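Local coordinates for protein NAD-dependent dehydrogenase (Rhizobium meliloti, PDB 4Z0P) that reduces glyoxylate and hydroxypyruvate with NADPH as hydride donor, as a member of the D-isomer-specific 2-hydroxyacid dehydrogenase family, at residues Phe164-Trp169 / Phe190-Phe196; Ala227-Ala233 / Leu253-Asp259; Leu115-Tyr121 / Leu133-Ala138. One frame throughout, in Å; residues are numbered along the deposited sequence. Where two conformers were deposited one is given.

How the contacts relate
All three contacts belong to the NAD(P)-binding domain, and along the chain they follow in the order contact 3, contact 1, contact 2. Contacts 1 and 2, with centres about 13 Å apart, share the parallel sheet: Phe196 opens strand 196-199, and Asp195 O lies 3.0 Å from Val229 N at the seam. Both also touch NADPH, the first at its adenine end and the second at its nicotinamide amide. Contact 3 lies about 19 Å from contact 1 and about 15 Å from contact 2, centre to centre. Its Leu115 packs on Phe164 and Phe196, its Ala138 on Phe164, and it faces the second subunit. One domain thus carries both cofactor contacts and part of the dimer interface.

Contact 1: Phe164-Trp169 / Phe190-Phe196; sequences FKVIGW and FLGRTDF. With NDP (NADPH dihydro-nicotinamide-adenine-dinucleotide phosphate), chain H.
Residues 165-169 form an extended strand preceded by Phe164, while 190-193 belong to helix 187-193, after which Thr194 and Asp195 lead into the next strand at Phe196. The closest CA atoms are those of Trp169 and Phe190, 7.1 Å apart, and no hydrogen bond crosses; the 381 Å² buried comes mostly from side chains packing on each other and on the backbone. Within segment 190-196, Thr194 OG1 donates to Phe190 O (2.9 Å), and Arg193 N to the same carbonyl (3.2 Å). Ile167 (chi1 p, chi2 t) is the central wedge. Ile167 CD1 lies 3.7 Å from Phe190 CD2, 3.7 Å from Thr194 OG1 and 3.8 Å from Arg193 CB. This is how a Rossmann-type fold covers its sheet, a helix laying apolar side chains on a parallel strand; here the strand's C-terminal end also reaches the cofactor. Phe190 (chi1 t, 159°) presents a ring face to Trp169, whose CB makes a CH-pi contact 3.6 Å from the ring centroid and 5° off its normal. Trp169, chi1 t, carries its indole away from the helix, so that CH2 lies 3.4 Å from NDP C2A of the adenine, while NE1 is hydrogen-bonded to Ala184 O. At the other end of the strand, Phe164 CE1 and Phe196 CE2 approach to 4.3 Å. Lys165 NZ and Arg193 NH2 stand 3.4 Å apart as like charges, a proximity made tolerable by Glu180, which forms salt bridges to both residues; Arg193 also hydrogen-bonds Tyr182, and Ile167 CG2 lies over one face of the Arg193 guanidinium.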
# COMPACT_ATOMS: atom_id res chain seq x y z
N PHE A 164 -5.66 -4.93 -8.50
CA PHE A 164 -5.53 -6.37 -8.35
C PHE A 164 -6.75 -7.11 -8.89
O PHE A 164 -7.87 -6.60 -8.86
CB PHE A 164 -5.35 -6.77 -6.88
CG PHE A 164 -4.01 -6.38 -6.30
CD1 PHE A 164 -2.90 -7.19 -6.50
CD2 PHE A 164 -3.87 -5.23 -5.52
CE1 PHE A 164 -1.66 -6.84 -5.99
CE2 PHE A 164 -2.62 -4.88 -5.00
CZ PHE A 164 -1.52 -5.69 -5.22
N LYS A 165 -6.51 -8.31 -9.41
CA LYS A 165 -7.61 -9.25 -9.61
C LYS A 165 -7.92 -9.82 -8.25
O LYS A 165 -7.00 -10.25 -7.55
CB LYS A 165 -7.20 -10.34 -10.60
CG LYS A 165 -8.26 -11.40 -10.84
CD LYS A 165 -9.25 -10.99 -11.92
CE LYS A 165 -10.30 -12.06 -12.13
NZ LYS A 165 -11.19 -12.22 -10.94
N VAL A 166 -9.18 -9.87 -7.88
CA VAL A 166 -9.55 -10.32 -6.53
C VAL A 166 -10.64 -11.34 -6.60
O VAL A 166 -11.63 -11.15 -7.31
CB VAL A 166 -10.00 -9.13 -5.64
CG1 VAL A 166 -10.28 -9.62 -4.24
CG2 VAL A 166 -8.96 -8.03 -5.61
N ILE A 167 -10.46 -12.41 -5.85
CA ILE A 167 -11.51 -13.40 -5.65
C ILE A 167 -11.64 -13.68 -4.15
O ILE A 167 -10.70 -13.48 -3.40
CB ILE A 167 -11.25 -14.70 -6.44
CG1 ILE A 167 -9.92 -15.36 -6.04
CG2 ILE A 167 -11.27 -14.41 -7.93
CD1 ILE A 167 -9.59 -16.65 -6.77
N GLY A 168 -12.79 -14.22 -3.76
CA GLY A 168 -13.09 -14.46 -2.35
C GLY A 168 -13.65 -15.84 -2.08
O GLY A 168 -14.26 -16.45 -2.96
N TRP A 169 -13.45 -16.31 -0.85
CA TRP A 169 -13.98 -17.60 -0.41
C TRP A 169 -14.53 -17.47 1.00
O TRP A 169 -13.95 -16.81 1.86
CB TRP A 169 -12.87 -18.65 -0.46
CG TRP A 169 -13.27 -20.00 0.04
CD1 TRP A 169 -13.84 -21.01 -0.70
CD2 TRP A 169 -13.13 -20.52 1.37
NE1 TRP A 169 -14.05 -22.12 0.09
CE2 TRP A 169 -13.64 -21.83 1.37
CE3 TRP A 169 -12.63 -19.99 2.57
CZ2 TRP A 169 -13.63 -22.65 2.52
CZ3 TRP A 169 -12.64 -20.79 3.71
CH2 TRP A 169 -13.14 -22.11 3.68
N PHE A 190 -10.76 -22.08 -6.06
CA PHE A 190 -10.30 -20.79 -5.56
C PHE A 190 -8.79 -20.77 -5.30
O PHE A 190 -8.11 -19.87 -5.77
CB PHE A 190 -11.13 -20.40 -4.32
CG PHE A 190 -10.49 -19.39 -3.41
CD1 PHE A 190 -9.65 -19.81 -2.39
CD2 PHE A 190 -10.78 -18.04 -3.51
CE1 PHE A 190 -9.05 -18.88 -1.55
CE2 PHE A 190 -10.20 -17.11 -2.64
CZ PHE A 190 -9.33 -17.54 -1.67
N LEU A 191 -8.27 -21.77 -4.59
CA LEU A 191 -6.83 -21.83 -4.29
C LEU A 191 -5.99 -21.89 -5.56
O LEU A 191 -4.99 -21.19 -5.67
CB LEU A 191 -6.51 -23.03 -3.40
CG LEU A 191 -7.09 -22.99 -1.99
CD1 LEU A 191 -6.96 -24.36 -1.34
CD2 LEU A 191 -6.42 -21.92 -1.13
N GLY A 192 -6.42 -22.70 -6.53
CA GLY A 192 -5.66 -22.87 -7.76
C GLY A 192 -5.53 -21.62 -8.61
O GLY A 192 -4.63 -21.53 -9.44
N ARG A 193 -6.41 -20.64 -8.39
CA ARG A 193 -6.35 -19.34 -9.05
C ARG A 193 -5.58 -18.27 -8.26
O ARG A 193 -5.30 -17.21 -8.81
CB ARG A 193 -7.75 -18.79 -9.26
CG ARG A 193 -8.58 -19.56 -10.26
CD ARG A 193 -9.93 -18.89 -10.40
NE ARG A 193 -9.83 -17.55 -10.96
CZ ARG A 193 -10.84 -16.69 -11.08
NH1 ARG A 193 -12.05 -16.99 -10.65
NH2 ARG A 193 -10.63 -15.50 -11.63
N THR A 194 -5.24 -18.55 -7.01
CA THR A 194 -4.76 -17.53 -6.10
C THR A 194 -3.25 -17.45 -6.09
O THR A 194 -2.58 -18.43 -5.83
CB THR A 194 -5.29 -17.79 -4.67
OG1 THR A 194 -6.71 -17.63 -4.70
CG2 THR A 194 -4.68 -16.80 -3.68
N ASP A 195 -2.72 -16.25 -6.35
CA ASP A 195 -1.29 -15.95 -6.21
C ASP A 195 -0.92 -15.44 -4.83
O ASP A 195 0.11 -15.84 -4.27
CB ASP A 195 -0.86 -14.90 -7.24
CG ASP A 195 -1.15 -15.30 -8.68
OD1 ASP A 195 -0.78 -16.44 -9.07
OD2 ASP A 195 -1.77 -14.49 -9.45
N PHE A 196 -1.69 -14.49 -4.31
CA PHE A 196 -1.51 -13.96 -2.95
C PHE A 196 -2.73 -14.38 -2.14
O PHE A 196 -3.83 -13.89 -2.40
CB PHE A 196 -1.46 -12.43 -2.91
CG PHE A 196 -0.24 -11.77 -3.54
CD1 PHE A 196 0.78 -12.47 -4.18
CD2 PHE A 196 -0.15 -10.37 -3.51
CE1 PHE A 196 1.86 -11.80 -4.75
CE2 PHE A 196 0.92 -9.70 -4.10
CZ PHE A 196 1.92 -10.42 -4.71
PA NDP H . -17.00 -11.60 10.01
O1A NDP H . -17.79 -12.46 10.99
O2A NDP H . -17.68 -10.40 9.45
O5B NDP H . -16.58 -12.55 8.82
C5B NDP H . -16.10 -13.87 9.00
C4B NDP H . -16.04 -14.53 7.65
O4B NDP H . -15.40 -15.79 7.82
C3B NDP H . -17.41 -14.82 7.04
O3B NDP H . -17.30 -14.63 5.63
C2B NDP H . -17.63 -16.28 7.36
O2B NDP H . -18.46 -16.98 6.46
C1B NDP H . -16.21 -16.79 7.23
N9A NDP H . -16.07 -18.08 7.92
C8A NDP H . -16.14 -18.38 9.23
N7A NDP H . -15.97 -19.66 9.49
C5A NDP H . -15.78 -20.22 8.26
C6A NDP H . -15.56 -21.55 7.83
N6A NDP H . -15.48 -22.59 8.70
N1A NDP H . -15.41 -21.78 6.50
C2A NDP H . -15.50 -20.75 5.65
N3A NDP H . -15.71 -19.46 5.93
C4A NDP H . -15.83 -19.26 7.27
O3 NDP H . -15.64 -11.25 10.81
PN NDP H . -14.74 -9.94 10.47
O1N NDP H . -14.52 -9.83 9.00
O2N NDP H . -15.25 -8.76 11.21
O5D NDP H . -13.42 -10.38 11.24
C5D NDP H . -12.71 -11.53 10.81
C4D NDP H . -11.63 -11.90 11.81
O4D NDP H . -10.51 -11.01 11.70
C3D NDP H . -11.99 -11.79 13.29
O3D NDP H . -12.75 -12.93 13.72
C2D NDP H . -10.67 -11.68 14.01
O2D NDP H . -10.19 -12.99 14.39
C1D NDP H . -9.76 -11.11 12.89
N1N NDP H . -9.22 -9.79 13.22
C2N NDP H . -7.85 -9.59 13.37
C3N NDP H . -7.32 -8.37 13.65
C7N NDP H . -5.85 -8.09 13.66
O7N NDP H . -5.46 -7.04 14.20
N7N NDP H . -5.01 -8.96 13.13
C4N NDP H . -8.23 -7.22 13.88
C5N NDP H . -9.68 -7.52 13.73
C6N NDP H . -10.12 -8.73 13.40
P2B NDP H . -20.05 -16.76 6.45
O1X NDP H . -20.23 -15.39 5.85
O2X NDP H . -20.52 -17.88 5.54
O3X NDP H . -20.51 -16.88 7.86

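Contact 2: Ala227-Ala233 / Leu253-Asp259; sequences APVFINA and LGGASLD. With NDP (NADPH dihydro-nicotinamide-adenine-dinucleotide phosphate), chain H.
Side chains alternate across two neighbouring parallel strands, 229-232 and 255-258, whose axes approach to 4.6 Å at an angle of 2°. Phe230 pairs with Ala256, Ile231 with Ser257 and Asn232 with Leu258. Phe230 N donates to Gly255 O (3.2 Å), Ser257 N to Phe230 O (2.9 Å), Asn232 N to Ser257 O (2.9 Å) and Asp259 N to Asn232 O (3.1 Å); toward the N-terminal end of the pair, Gly254 N donates to Pro228 O (2.7 Å). On one face Phe230, chi1 t, places CE2 3.9 Å from Leu258 CD2, while Leu253 (chi1 m, chi2 t) brings CD2 to 4.0 Å from Phe230 CB. Asn232, chi1 t, shares this face, and its amide is held by Gln239 and Gly234. Helix 241-250, the middle element of this beta-alpha-beta crossover in the Rossmann-type domain, packs there against Phe230 and Leu253. The opposite face carries Val229 (t), Ile231 (m) and Ser257 (m), with Ile231 CG1 4.0 Å from Ser257 CB, and meets helix 97-115; Ser257 OG is hydrogen-bonded to Gln110 and His114. The backbone is almost fully extended at Gly255. Beyond the C-terminal strand ends, where such folds bind their cofactor, Ala233 CB and Asp259 CB lie 4.2 Å apart. Asp259, chi1 t, turns its carboxylate to the nicotinamide amide: NDP N7N donates both to Asp259 OD2 (2.9 Å, 171°) and to Ala233 O (2.9 Å), one acceptor from each segment. Thr281 and Val284 hold Asp259 OD1, and Ala285 N donates to OD2.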
# COMPACT_ATOMS: atom_id res chain seq x y z
N ALA A 227 5.43 -18.48 -7.70
CA ALA A 227 5.25 -19.05 -6.38
C ALA A 227 4.30 -18.14 -5.60
O ALA A 227 4.39 -16.93 -5.72
CB ALA A 227 6.58 -19.15 -5.64
N PRO A 228 3.41 -18.73 -4.83
CA PRO A 228 2.43 -17.92 -4.10
C PRO A 228 2.99 -17.30 -2.81
O PRO A 228 4.03 -17.72 -2.30
CB PRO A 228 1.34 -18.96 -3.77
CG PRO A 228 2.12 -20.24 -3.60
CD PRO A 228 3.17 -20.17 -4.65
N VAL A 229 2.25 -16.33 -2.29
CA VAL A 229 2.48 -15.66 -1.02
C VAL A 229 1.32 -15.89 -0.07
O VAL A 229 0.16 -15.94 -0.49
CB VAL A 229 2.65 -14.14 -1.27
CG1 VAL A 229 2.73 -13.33 0.00
CG2 VAL A 229 3.91 -13.95 -2.10
N PHE A 230 1.62 -16.02 1.22
CA PHE A 230 0.62 -16.20 2.27
C PHE A 230 0.61 -15.00 3.20
O PHE A 230 1.64 -14.64 3.80
CB PHE A 230 0.91 -17.45 3.09
CG PHE A 230 -0.04 -17.68 4.23
CD1 PHE A 230 -1.42 -17.67 4.03
CD2 PHE A 230 0.43 -17.93 5.51
CE1 PHE A 230 -2.31 -17.91 5.08
CE2 PHE A 230 -0.46 -18.17 6.56
CZ PHE A 230 -1.83 -18.16 6.35
N ILE A 231 -0.58 -14.42 3.38
CA ILE A 231 -0.75 -13.22 4.21
C ILE A 231 -1.86 -13.52 5.20
O ILE A 231 -2.99 -13.86 4.78
CB ILE A 231 -1.15 -12.03 3.32
CG1 ILE A 231 -0.01 -11.67 2.36
CG2 ILE A 231 -1.61 -10.83 4.16
CD1 ILE A 231 -0.51 -10.87 1.18
N ASN A 232 -1.55 -13.49 6.49
CA ASN A 232 -2.58 -13.78 7.50
C ASN A 232 -2.72 -12.70 8.54
O ASN A 232 -1.76 -12.35 9.23
CB ASN A 232 -2.33 -15.12 8.20
CG ASN A 232 -3.53 -15.59 9.04
OD1 ASN A 232 -4.67 -15.12 8.89
ND2 ASN A 232 -3.28 -16.55 9.89
N ALA A 233 -3.93 -12.16 8.66
CA ALA A 233 -4.27 -11.24 9.75
C ALA A 233 -5.55 -11.62 10.45
O ALA A 233 -6.17 -10.78 11.13
CB ALA A 233 -4.35 -9.80 9.25
N LEU A 253 6.12 -21.64 -0.75
CA LEU A 253 5.73 -20.25 -0.54
C LEU A 253 6.90 -19.34 -0.86
O LEU A 253 8.02 -19.58 -0.42
CB LEU A 253 5.33 -20.00 0.91
CG LEU A 253 3.99 -20.60 1.37
CD1 LEU A 253 3.82 -20.38 2.87
CD2 LEU A 253 2.83 -19.97 0.61
N GLY A 254 6.63 -18.30 -1.64
CA GLY A 254 7.66 -17.35 -2.04
C GLY A 254 7.89 -16.29 -0.98
O GLY A 254 8.95 -15.63 -0.95
N GLY A 255 6.91 -16.11 -0.11
CA GLY A 255 7.00 -15.14 0.97
C GLY A 255 5.75 -15.14 1.80
O GLY A 255 4.77 -15.83 1.48
N ALA A 256 5.77 -14.35 2.88
CA ALA A 256 4.61 -14.27 3.75
C ALA A 256 4.56 -12.94 4.50
O ALA A 256 5.59 -12.30 4.69
CB ALA A 256 4.61 -15.42 4.75
N SER A 257 3.35 -12.55 4.88
CA SER A 257 3.13 -11.47 5.86
C SER A 257 2.29 -12.05 6.97
O SER A 257 1.15 -12.48 6.73
CB SER A 257 2.39 -10.29 5.23
OG SER A 257 3.20 -9.64 4.24
N LEU A 258 2.84 -12.07 8.18
CA LEU A 258 2.14 -12.63 9.34
C LEU A 258 1.98 -11.56 10.40
O LEU A 258 2.98 -11.03 10.91
CB LEU A 258 2.89 -13.84 9.91
CG LEU A 258 3.13 -14.98 8.89
CD1 LEU A 258 4.03 -16.05 9.50
CD2 LEU A 258 1.80 -15.59 8.43
N ASP A 259 0.72 -11.27 10.74
CA ASP A 259 0.37 -10.38 11.84
C ASP A 259 -0.03 -11.15 13.09
O ASP A 259 -0.14 -10.56 14.17
CB ASP A 259 -0.80 -9.48 11.45
CG ASP A 259 -1.03 -8.35 12.45
OD1 ASP A 259 -0.08 -7.56 12.75
OD2 ASP A 259 -2.19 -8.26 12.96
PA NDP H . -17.00 -11.60 10.01
O1A NDP H . -17.79 -12.46 10.99
O2A NDP H . -17.68 -10.40 9.45
O5B NDP H . -16.58 -12.55 8.82
C5B NDP H . -16.10 -13.87 9.00
C4B NDP H . -16.04 -14.53 7.65
O4B NDP H . -15.40 -15.79 7.82
C3B NDP H . -17.41 -14.82 7.04
O3B NDP H . -17.30 -14.63 5.63
C2B NDP H . -17.63 -16.28 7.36
O2B NDP H . -18.46 -16.98 6.46
C1B NDP H . -16.21 -16.79 7.23
N9A NDP H . -16.07 -18.08 7.92
C8A NDP H . -16.14 -18.38 9.23
N7A NDP H . -15.97 -19.66 9.49
C5A NDP H . -15.78 -20.22 8.26
C6A NDP H . -15.56 -21.55 7.83
N6A NDP H . -15.48 -22.59 8.70
N1A NDP H . -15.41 -21.78 6.50
C2A NDP H . -15.50 -20.75 5.65
N3A NDP H . -15.71 -19.46 5.93
C4A NDP H . -15.83 -19.26 7.27
O3 NDP H . -15.64 -11.25 10.81
PN NDP H . -14.74 -9.94 10.47
O1N NDP H . -14.52 -9.83 9.00
O2N NDP H . -15.25 -8.76 11.21
O5D NDP H . -13.42 -10.38 11.24
C5D NDP H . -12.71 -11.53 10.81
C4D NDP H . -11.63 -11.90 11.81
O4D NDP H . -10.51 -11.01 11.70
C3D NDP H . -11.99 -11.79 13.29
O3D NDP H . -12.75 -12.93 13.72
C2D NDP H . -10.67 -11.68 14.01
O2D NDP H . -10.19 -12.99 14.39
C1D NDP H . -9.76 -11.11 12.89
N1N NDP H . -9.22 -9.79 13.22
C2N NDP H . -7.85 -9.59 13.37
C3N NDP H . -7.32 -8.37 13.65
C7N NDP H . -5.85 -8.09 13.66
O7N NDP H . -5.46 -7.04 14.20
N7N NDP H . -5.01 -8.96 13.13
C4N NDP H . -8.23 -7.22 13.88
C5N NDP H . -9.68 -7.52 13.73
C6N NDP H . -10.12 -8.73 13.40
P2B NDP H . -20.05 -16.76 6.45
O1X NDP H . -20.23 -15.39 5.85
O2X NDP H . -20.52 -17.88 5.54
O3X NDP H . -20.51 -16.88 7.86

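Contact 3: Leu115-Tyr121 / Leu133-Ala138; sequences LRQHRAY and LSQPEA. With OXD (oxalic acid), chain D.
Side-chain amides stitch a loop to a helix junction here: residues 133-138, without regular helix or strand, lie along the break between helices 97-115 and 118-126, on the side of the domain that meets the second subunit. Gln117, with positive phi (56°), is the C-prime residue of a Schellman motif ending the first helix and also occupies the N-cap position of the next. Gln135 (chi1 t, chi2 p) donates from NE2 to Leu115 O (2.8 Å) and to Pro136 O (2.9 Å). Gln117, chi1 m and chi2 t, donates from NE2 to Gln135 OE1 and Ser134 O, each at 3.0 Å. Leu133 N donates to Tyr121 OH (3.0 Å), and Leu133 CD1 sits over the tyrosine face, 4.0 Å from the Tyr121 ring centroid. One water links Gln117 OE1 to Ser134 O, another Tyr121 OH to Gln135 OE1. Leu115 (t, p) adds apolar contacts, CD2 to Ala138 CB (3.9 Å) and CD1 to Pro136 CG (4.1 Å). On the helix, His118 NE2 donates to oxalate O5 (2.8 Å) and Arg119 NE to O6 (3.1 Å); the same two residues of the second subunit also bind this oxalate. Arg116 forms a salt bridge with Glu105 of the second subunit. With both amide groups of the glutamine pair engaged, directional bonds constrain how each glutamine is oriented, alongside the apolar burial of the loop.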
# COMPACT_ATOMS: atom_id res chain seq x y z
N LEU A 115 3.92 -7.44 -4.20
CA LEU A 115 3.85 -7.13 -5.63
C LEU A 115 5.08 -6.39 -6.10
O LEU A 115 5.67 -6.71 -7.13
CB LEU A 115 2.63 -6.27 -5.95
CG LEU A 115 2.51 -5.72 -7.39
CD1 LEU A 115 2.26 -6.87 -8.37
CD2 LEU A 115 1.44 -4.65 -7.46
N ARG A 116 5.44 -5.36 -5.34
CA ARG A 116 6.50 -4.45 -5.73
C ARG A 116 7.90 -4.88 -5.25
O ARG A 116 8.85 -4.12 -5.33
CB ARG A 116 6.15 -3.03 -5.28
CG ARG A 116 4.87 -2.46 -5.89
CD ARG A 116 4.82 -2.42 -7.42
NE ARG A 116 5.84 -1.50 -7.88
CZ ARG A 116 5.62 -0.34 -8.51
NH1 ARG A 116 4.42 0.03 -8.91
NH2 ARG A 116 6.66 0.44 -8.77
N GLN A 117 8.03 -6.13 -4.84
CA GLN A 117 9.33 -6.78 -4.62
C GLN A 117 10.17 -5.97 -3.64
O GLN A 117 11.38 -5.78 -3.79
CB GLN A 117 10.07 -6.96 -5.95
CG GLN A 117 9.23 -7.70 -6.95
CD GLN A 117 9.93 -7.91 -8.27
OE1 GLN A 117 10.68 -8.87 -8.44
NE2 GLN A 117 9.69 -7.01 -9.20
N HIS A 118 9.50 -5.52 -2.58
CA HIS A 118 10.14 -4.63 -1.61
C HIS A 118 11.35 -5.26 -0.97
O HIS A 118 12.39 -4.59 -0.86
CB HIS A 118 9.14 -4.19 -0.55
CG HIS A 118 9.74 -3.30 0.48
ND1 HIS A 118 10.12 -2.01 0.20
CD2 HIS A 118 10.05 -3.52 1.78
CE1 HIS A 118 10.61 -1.46 1.30
NE2 HIS A 118 10.57 -2.35 2.27
N ARG A 119 11.26 -6.53 -0.57
CA ARG A 119 12.43 -7.17 0.05
C ARG A 119 13.63 -7.30 -0.91
O ARG A 119 14.77 -7.08 -0.49
CB ARG A 119 12.08 -8.47 0.76
CG ARG A 119 11.45 -8.22 2.15
CD ARG A 119 12.48 -7.88 3.24
NE ARG A 119 11.90 -7.60 4.57
CZ ARG A 119 11.42 -8.54 5.40
NH1 ARG A 119 11.43 -9.81 5.04
NH2 ARG A 119 10.94 -8.21 6.59
N ALA A 120 13.38 -7.60 -2.17
CA ALA A 120 14.44 -7.61 -3.18
C ALA A 120 15.13 -6.26 -3.33
O ALA A 120 16.35 -6.19 -3.36
CB ALA A 120 13.92 -8.10 -4.52
N TYR A 121 14.33 -5.19 -3.41
CA TYR A 121 14.89 -3.85 -3.52
C TYR A 121 15.61 -3.43 -2.25
O TYR A 121 16.62 -2.75 -2.32
CB TYR A 121 13.82 -2.84 -3.94
CG TYR A 121 13.46 -2.92 -5.40
CD1 TYR A 121 14.41 -2.67 -6.39
CD2 TYR A 121 12.17 -3.19 -5.80
CE1 TYR A 121 14.08 -2.70 -7.75
CE2 TYR A 121 11.84 -3.26 -7.15
CZ TYR A 121 12.79 -2.98 -8.11
OH TYR A 121 12.45 -3.00 -9.45
N LEU A 133 14.27 -4.17 -11.55
CA LEU A 133 13.77 -5.52 -11.75
C LEU A 133 12.54 -5.50 -12.63
O LEU A 133 11.74 -4.57 -12.59
CB LEU A 133 13.37 -6.14 -10.40
CG LEU A 133 14.50 -6.12 -9.36
CD1 LEU A 133 13.95 -6.60 -8.03
CD2 LEU A 133 15.68 -6.95 -9.83
N SER A 134 12.36 -6.55 -13.41
CA SER A 134 11.14 -6.70 -14.18
C SER A 134 9.96 -6.72 -13.21
O SER A 134 10.02 -7.37 -12.17
CB SER A 134 11.18 -7.94 -15.06
OG SER A 134 11.92 -7.68 -16.24
N GLN A 135 8.88 -6.02 -13.56
CA GLN A 135 7.84 -5.72 -12.59
C GLN A 135 6.42 -5.91 -13.14
O GLN A 135 6.00 -5.20 -14.06
CB GLN A 135 8.03 -4.27 -12.14
CG GLN A 135 7.00 -3.78 -11.12
CD GLN A 135 7.07 -4.57 -9.84
OE1 GLN A 135 8.08 -4.53 -9.15
NE2 GLN A 135 6.02 -5.31 -9.54
N PRO A 136 5.67 -6.85 -12.58
CA PRO A 136 4.26 -6.96 -12.94
C PRO A 136 3.42 -5.81 -12.39
O PRO A 136 3.83 -5.14 -11.43
CB PRO A 136 3.83 -8.27 -12.29
CG PRO A 136 4.76 -8.44 -11.16
CD PRO A 136 6.07 -7.91 -11.64
N GLU A 137 2.28 -5.57 -13.00
CA GLU A 137 1.32 -4.63 -12.43
C GLU A 137 0.35 -5.43 -11.56
O GLU A 137 0.28 -6.68 -11.63
CB GLU A 137 0.58 -3.84 -13.52
CG GLU A 137 -0.32 -4.67 -14.43
CD GLU A 137 -1.14 -3.83 -15.39
OE1 GLU A 137 -1.92 -2.97 -14.94
OE2 GLU A 137 -1.04 -4.07 -16.61
N ALA A 138 -0.42 -4.73 -10.74
CA ALA A 138 -1.37 -5.40 -9.85
C ALA A 138 -2.33 -6.34 -10.57
O ALA A 138 -2.63 -7.44 -10.08
CB ALA A 138 -2.14 -4.39 -9.04
C1 OXD D . 12.40 -2.66 5.31
C2 OXD D . 12.17 -4.05 4.95
O3 OXD D . 13.21 -2.39 6.22
O4 OXD D . 11.00 -4.43 4.75
O5 OXD D . 11.76 -1.77 4.70
O6 OXD D . 13.14 -4.82 4.85
O HOH W 1 11.63 -9.58 -10.97
O HOH W 2 9.76 -2.51 -9.64